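PDB 4RHZ: Cry23AA1 from Bacillus thuringiensis, which probably acts as an insecticidal pore-forming toxin of the aerolysin family together with its partner Cry37Aa1, and binds a zinc ion. Local coordinates for residues 50-61 and 145-156. Numbering follows the deposited sequence.
Sequences VNNQLTTKRVDN and KTYVEAAYIIQN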
loop_
_atom_site.group_PDB
_atom_site.type_symbol
_atom_site.label_atom_id
_atom_site.label_comp_id
_atom_site.label_asym_id
_atom_site.label_seq_id
_atom_site.Cartn_x
_atom_site.Cartn_y
_atom_site.Cartn_z
ATOM N N VAL A 50 -0.808 7.704 0.672
ATOM C CA VAL A 50 -1.751 8.713 0.376
ATOM C C VAL A 50 -2.253 9.494 1.665
ATOM O O VAL A 50 -2.793 8.879 2.607
ATOM C CB VAL A 50 -2.992 8.144 -0.416
ATOM C CG1 VAL A 50 -4.038 9.251 -0.643
ATOM C CG2 VAL A 50 -2.541 7.555 -1.800
ATOM N N ASN A 51 -2.144 10.831 1.614
ATOM C CA ASN A 51 -2.607 11.726 2.660
ATOM C C ASN A 51 -4.043 11.981 2.388
ATOM O O ASN A 51 -4.382 12.441 1.322
ATOM C CB ASN A 51 -1.823 13.076 2.641
ATOM C CG ASN A 51 -0.427 12.957 3.315
ATOM O OD1 ASN A 51 -0.071 11.895 3.924
ATOM N ND2 ASN A 51 0.365 14.054 3.256
ATOM N N ASN A 52 -4.880 11.699 3.356
ATOM C CA ASN A 52 -6.277 11.945 3.301
ATOM C C ASN A 52 -6.632 12.974 4.401
ATOM O O ASN A 52 -6.286 12.807 5.576
ATOM C CB ASN A 52 -7.064 10.625 3.605
ATOM C CG ASN A 52 -6.867 9.588 2.468
ATOM O OD1 ASN A 52 -7.538 9.654 1.413
ATOM N ND2 ASN A 52 -5.793 8.810 2.590
ATOM N N GLN A 53 -7.398 13.970 4.030
ATOM C CA GLN A 53 -7.864 14.890 4.996
ATOM C C GLN A 53 -9.173 14.444 5.605
ATOM O O GLN A 53 -10.145 14.184 4.881
ATOM C CB GLN A 53 -8.017 16.240 4.332
ATOM C CG GLN A 53 -8.074 17.283 5.370
ATOM C CD GLN A 53 -9.007 18.331 5.017
ATOM O OE1 GLN A 53 -10.233 18.162 5.160
ATOM N NE2 GLN A 53 -8.448 19.484 4.533
ATOM N N LEU A 54 -9.210 14.356 6.937
ATOM C CA LEU A 54 -10.408 13.868 7.644
ATOM C C LEU A 54 -11.390 14.895 8.134
ATOM O O LEU A 54 -12.577 14.765 7.763
ATOM C CB LEU A 54 -10.074 12.922 8.805
ATOM C CG LEU A 54 -9.092 11.833 8.301
ATOM C CD1 LEU A 54 -8.580 11.119 9.505
ATOM C CD2 LEU A 54 -9.766 10.863 7.279
ATOM N N THR A 55 -10.941 15.867 8.978
ATOM C CA THR A 55 -11.773 17.030 9.358
ATOM C C THR A 55 -10.819 18.129 9.605
ATOM O O THR A 55 -9.615 17.912 9.666
ATOM C CB THR A 55 -12.314 17.002 10.772
ATOM O OG1 THR A 55 -11.732 15.936 11.506
ATOM C CG2 THR A 55 -13.759 17.106 10.870
ATOM N N THR A 56 -11.387 19.309 9.824
ATOM C CA THR A 56 -10.601 20.439 10.152
ATOM C C THR A 56 -11.241 21.192 11.321
ATOM O O THR A 56 -12.482 21.191 11.530
ATOM C CB THR A 56 -10.444 21.384 8.939
ATOM O OG1 THR A 56 -11.747 21.851 8.642
ATOM C CG2 THR A 56 -9.978 20.657 7.705
ATOM N N LYS A 57 -10.369 21.846 12.069
ATOM C CA LYS A 57 -10.814 22.686 13.157
ATOM C C LYS A 57 -10.309 24.094 12.852
ATOM O O LYS A 57 -9.096 24.296 12.613
ATOM C CB LYS A 57 -10.254 22.135 14.470
ATOM C CG LYS A 57 -11.055 20.943 14.942
ATOM C CD LYS A 57 -10.784 20.431 16.306
ATOM C CE LYS A 57 -11.753 19.226 16.580
ATOM N NZ LYS A 57 -11.539 18.634 17.924
ATOM N N ARG A 58 -11.264 25.022 12.783
ATOM C CA ARG A 58 -10.972 26.388 12.491
ATOM C C ARG A 58 -11.123 27.241 13.809
ATOM O O ARG A 58 -12.129 27.095 14.578
ATOM C CB ARG A 58 -11.933 26.903 11.408
ATOM C CG ARG A 58 -11.653 28.343 10.998
ATOM C CD ARG A 58 -12.674 28.971 9.959
ATOM N NE ARG A 58 -12.609 30.438 9.968
ATOM C CZ ARG A 58 -12.833 31.257 8.920
ATOM N NH1 ARG A 58 -13.097 30.747 7.702
ATOM N NH2 ARG A 58 -12.769 32.605 9.076
ATOM N N VAL A 59 -10.160 28.143 14.020
ATOM C CA VAL A 59 -10.171 29.053 15.193
ATOM C C VAL A 59 -9.855 30.448 14.703
ATOM O O VAL A 59 -8.778 30.672 14.184
ATOM C CB VAL A 59 -9.146 28.677 16.290
ATOM C CG1 VAL A 59 -9.356 29.537 17.575
ATOM C CG2 VAL A 59 -9.247 27.179 16.693
ATOM N N ASP A 60 -10.815 31.353 14.865
ATOM C CA ASP A 60 -10.662 32.776 14.553
ATOM C C ASP A 60 -10.233 33.583 15.825
ATOM O O ASP A 60 -10.947 33.554 16.853
ATOM C CB ASP A 60 -11.980 33.315 14.011
ATOM C CG ASP A 60 -12.343 32.717 12.619
ATOM O OD1 ASP A 60 -12.228 31.496 12.365
ATOM O OD2 ASP A 60 -12.765 33.464 11.735
ATOM N N ASN A 61 -9.051 34.207 15.775
ATOM C CA ASN A 61 -8.614 35.147 16.785
ATOM C C ASN A 61 -8.978 36.575 16.332
ATOM O O ASN A 61 -8.225 37.239 15.603
ATOM C CB ASN A 61 -7.106 35.020 17.021
ATOM C CG ASN A 61 -6.572 36.046 18.124
ATOM O OD1 ASN A 61 -7.353 36.727 18.751
ATOM N ND2 ASN A 61 -5.249 36.143 18.286
ATOM N N LYS A 145 -5.975 39.016 14.862
ATOM C CA LYS A 145 -6.658 39.232 13.585
ATOM C C LYS A 145 -6.291 38.116 12.559
ATOM O O LYS A 145 -6.026 38.387 11.409
ATOM C CB LYS A 145 -6.332 40.652 13.005
ATOM C CG LYS A 145 -6.600 41.835 13.971
ATOM C CD LYS A 145 -8.061 41.978 14.331
ATOM C CE LYS A 145 -8.263 43.076 15.396
ATOM N NZ LYS A 145 -9.745 43.130 15.717
ATOM N N THR A 146 -6.253 36.868 12.989
ATOM C CA THR A 146 -5.870 35.777 12.095
ATOM C C THR A 146 -6.733 34.592 12.447
ATOM O O THR A 146 -7.118 34.395 13.611
ATOM C CB THR A 146 -4.391 35.429 12.294
ATOM O OG1 THR A 146 -3.625 36.604 12.012
ATOM C CG2 THR A 146 -3.935 34.319 11.377
ATOM N N TYR A 147 -7.071 33.803 11.442
ATOM C CA TYR A 147 -7.629 32.520 11.768
ATOM C C TYR A 147 -6.689 31.408 11.339
ATOM O O TYR A 147 -5.747 31.594 10.537
ATOM C CB TYR A 147 -9.000 32.378 11.215
ATOM C CG TYR A 147 -9.088 32.280 9.716
ATOM C CD1 TYR A 147 -9.196 31.015 9.075
ATOM C CD2 TYR A 147 -9.138 33.442 8.928
ATOM C CE1 TYR A 147 -9.330 30.904 7.698
ATOM C CE2 TYR A 147 -9.261 33.362 7.567
ATOM C CZ TYR A 147 -9.354 32.082 6.951
ATOM O OH TYR A 147 -9.481 32.056 5.596
ATOM N N VAL A 148 -6.946 30.253 11.916
ATOM C CA VAL A 148 -6.156 29.091 11.689
ATOM C C VAL A 148 -7.150 27.985 11.233
ATOM O O VAL A 148 -8.303 27.881 11.740
ATOM C CB VAL A 148 -5.354 28.861 12.968
ATOM C CG1 VAL A 148 -5.649 27.641 13.646
ATOM C CG2 VAL A 148 -3.884 29.123 12.766
ATOM N N GLU A 149 -6.747 27.233 10.221
ATOM C CA GLU A 149 -7.444 25.988 9.878
ATOM C C GLU A 149 -6.468 24.870 10.199
ATOM O O GLU A 149 -5.374 24.825 9.573
ATOM C CB GLU A 149 -7.799 25.942 8.388
ATOM C CG GLU A 149 -9.202 26.484 8.076
ATOM C CD GLU A 149 -9.434 26.860 6.606
ATOM O OE1 GLU A 149 -8.626 26.480 5.741
ATOM O OE2 GLU A 149 -10.419 27.569 6.306
ATOM N N ALA A 150 -6.822 24.023 11.177
ATOM C CA ALA A 150 -5.962 22.898 11.525
ATOM C C ALA A 150 -6.689 21.677 10.930
ATOM O O ALA A 150 -7.841 21.344 11.339
ATOM C CB ALA A 150 -5.745 22.745 13.063
ATOM N N ALA A 151 -6.077 21.097 9.908
ATOM C CA ALA A 151 -6.690 19.908 9.215
ATOM C C ALA A 151 -5.984 18.628 9.713
ATOM O O ALA A 151 -4.772 18.565 9.788
ATOM C CB ALA A 151 -6.570 20.061 7.674
ATOM N N TYR A 152 -6.755 17.614 10.047
ATOM C CA TYR A 152 -6.184 16.326 10.481
ATOM C C TYR A 152 -6.019 15.417 9.261
ATOM O O TYR A 152 -6.985 15.154 8.522
ATOM C CB TYR A 152 -7.166 15.705 11.507
ATOM C CG TYR A 152 -6.613 14.570 12.314
ATOM C CD1 TYR A 152 -5.310 14.621 12.812
ATOM C CD2 TYR A 152 -7.425 13.492 12.673
ATOM C CE1 TYR A 152 -4.826 13.608 13.606
ATOM C CE2 TYR A 152 -6.921 12.450 13.446
ATOM C CZ TYR A 152 -5.667 12.524 13.902
ATOM O OH TYR A 152 -5.200 11.551 14.710
ATOM N N ILE A 153 -4.781 14.990 9.026
ATOM C CA ILE A 153 -4.406 14.227 7.841
ATOM C C ILE A 153 -4.013 12.804 8.300
ATOM O O ILE A 153 -3.183 12.670 9.227
ATOM C CB ILE A 153 -3.102 14.766 7.144
ATOM C CG1 ILE A 153 -3.230 16.137 6.410
ATOM C CG2 ILE A 153 -2.646 13.818 6.086
ATOM C CD1 ILE A 153 -4.589 16.655 6.273
ATOM N N ILE A 154 -4.581 11.759 7.670
ATOM C CA ILE A 154 -4.123 10.375 7.911
ATOM C C ILE A 154 -3.420 9.857 6.639
ATOM O O ILE A 154 -3.977 9.936 5.528
ATOM C CB ILE A 154 -5.274 9.489 8.446
ATOM C CG1 ILE A 154 -4.753 8.264 9.223
ATOM C CG2 ILE A 154 -6.217 9.077 7.353
ATOM C CD1 ILE A 154 -3.836 7.402 8.461
ATOM N N GLN A 155 -2.190 9.414 6.794
ATOM C CA GLN A 155 -1.423 8.933 5.708
ATOM C C GLN A 155 -1.589 7.382 5.602
ATOM O O GLN A 155 -1.093 6.646 6.438
ATOM C CB GLN A 155 0.036 9.330 5.878
ATOM C CG GLN A 155 0.873 8.936 4.754
ATOM C CD GLN A 155 2.244 9.506 4.826
ATOM O OE1 GLN A 155 3.226 8.782 5.034
ATOM N NE2 GLN A 155 2.340 10.843 4.664
ATOM N N ASN A 156 -2.282 6.952 4.558
ATOM C CA ASN A 156 -2.578 5.555 4.251
ATOM C C ASN A 156 -1.592 4.889 3.352
ATOM O O ASN A 156 -1.139 5.496 2.376
ATOM C CB ASN A 156 -3.939 5.449 3.593
ATOM C CG ASN A 156 -4.927 4.897 4.529
ATOM O OD1 ASN A 156 -5.489 5.632 5.403
ATOM N ND2 ASN A 156 -5.116 3.536 4.455
#
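Asn51 OD1 accepts a hydrogen bond from Gln155 NE2 at 2.7 Å. The N-H comes in the carbonyl plane, onto a lone pair, and the two amides are nearly coplanar. Gln155 reaches this oxygen with an extended chain, its CG anti to the backbone N (chi1 -177°). The other end of the Asn51 amide, ND2, bonds to the backbone of Cys99 in the Cry37Aa1 chain, so both amide ends are held. Ile153 CG2 lies against Asn51 CB at 3.6 Å. On the face that carries Ile154, its CG2 meets Leu54 CD1 at 3.8 Å. Strand 50-61 runs antiparallel to the start of strand 146-179 within the long, strand-rich body of this aerolysin-type fold. A beta bulge at Leu54 and Thr55 shifts the register by one. Tyr152 bonds to both: its O takes Leu54 N, and its N gives to Thr55 O. Beyond the bulge, Thr56 CG2 meets Ala151 CB at 3.5 Å. The guanidinium of Arg58 then lies flat over the Tyr147 ring, planes 7° apart, with CZ 3.8 Å from the ring centroid, a cation-pi stack. Asp60 fixes the rotation of the guanidinium by a side-on salt bridge: OD1 takes Arg58 NE at 2.6 Å and OD2 takes Arg58 NH2 at 2.8 Å. At the far end, Lys145 and Thr146 face Asn61 in a G1 beta bulge.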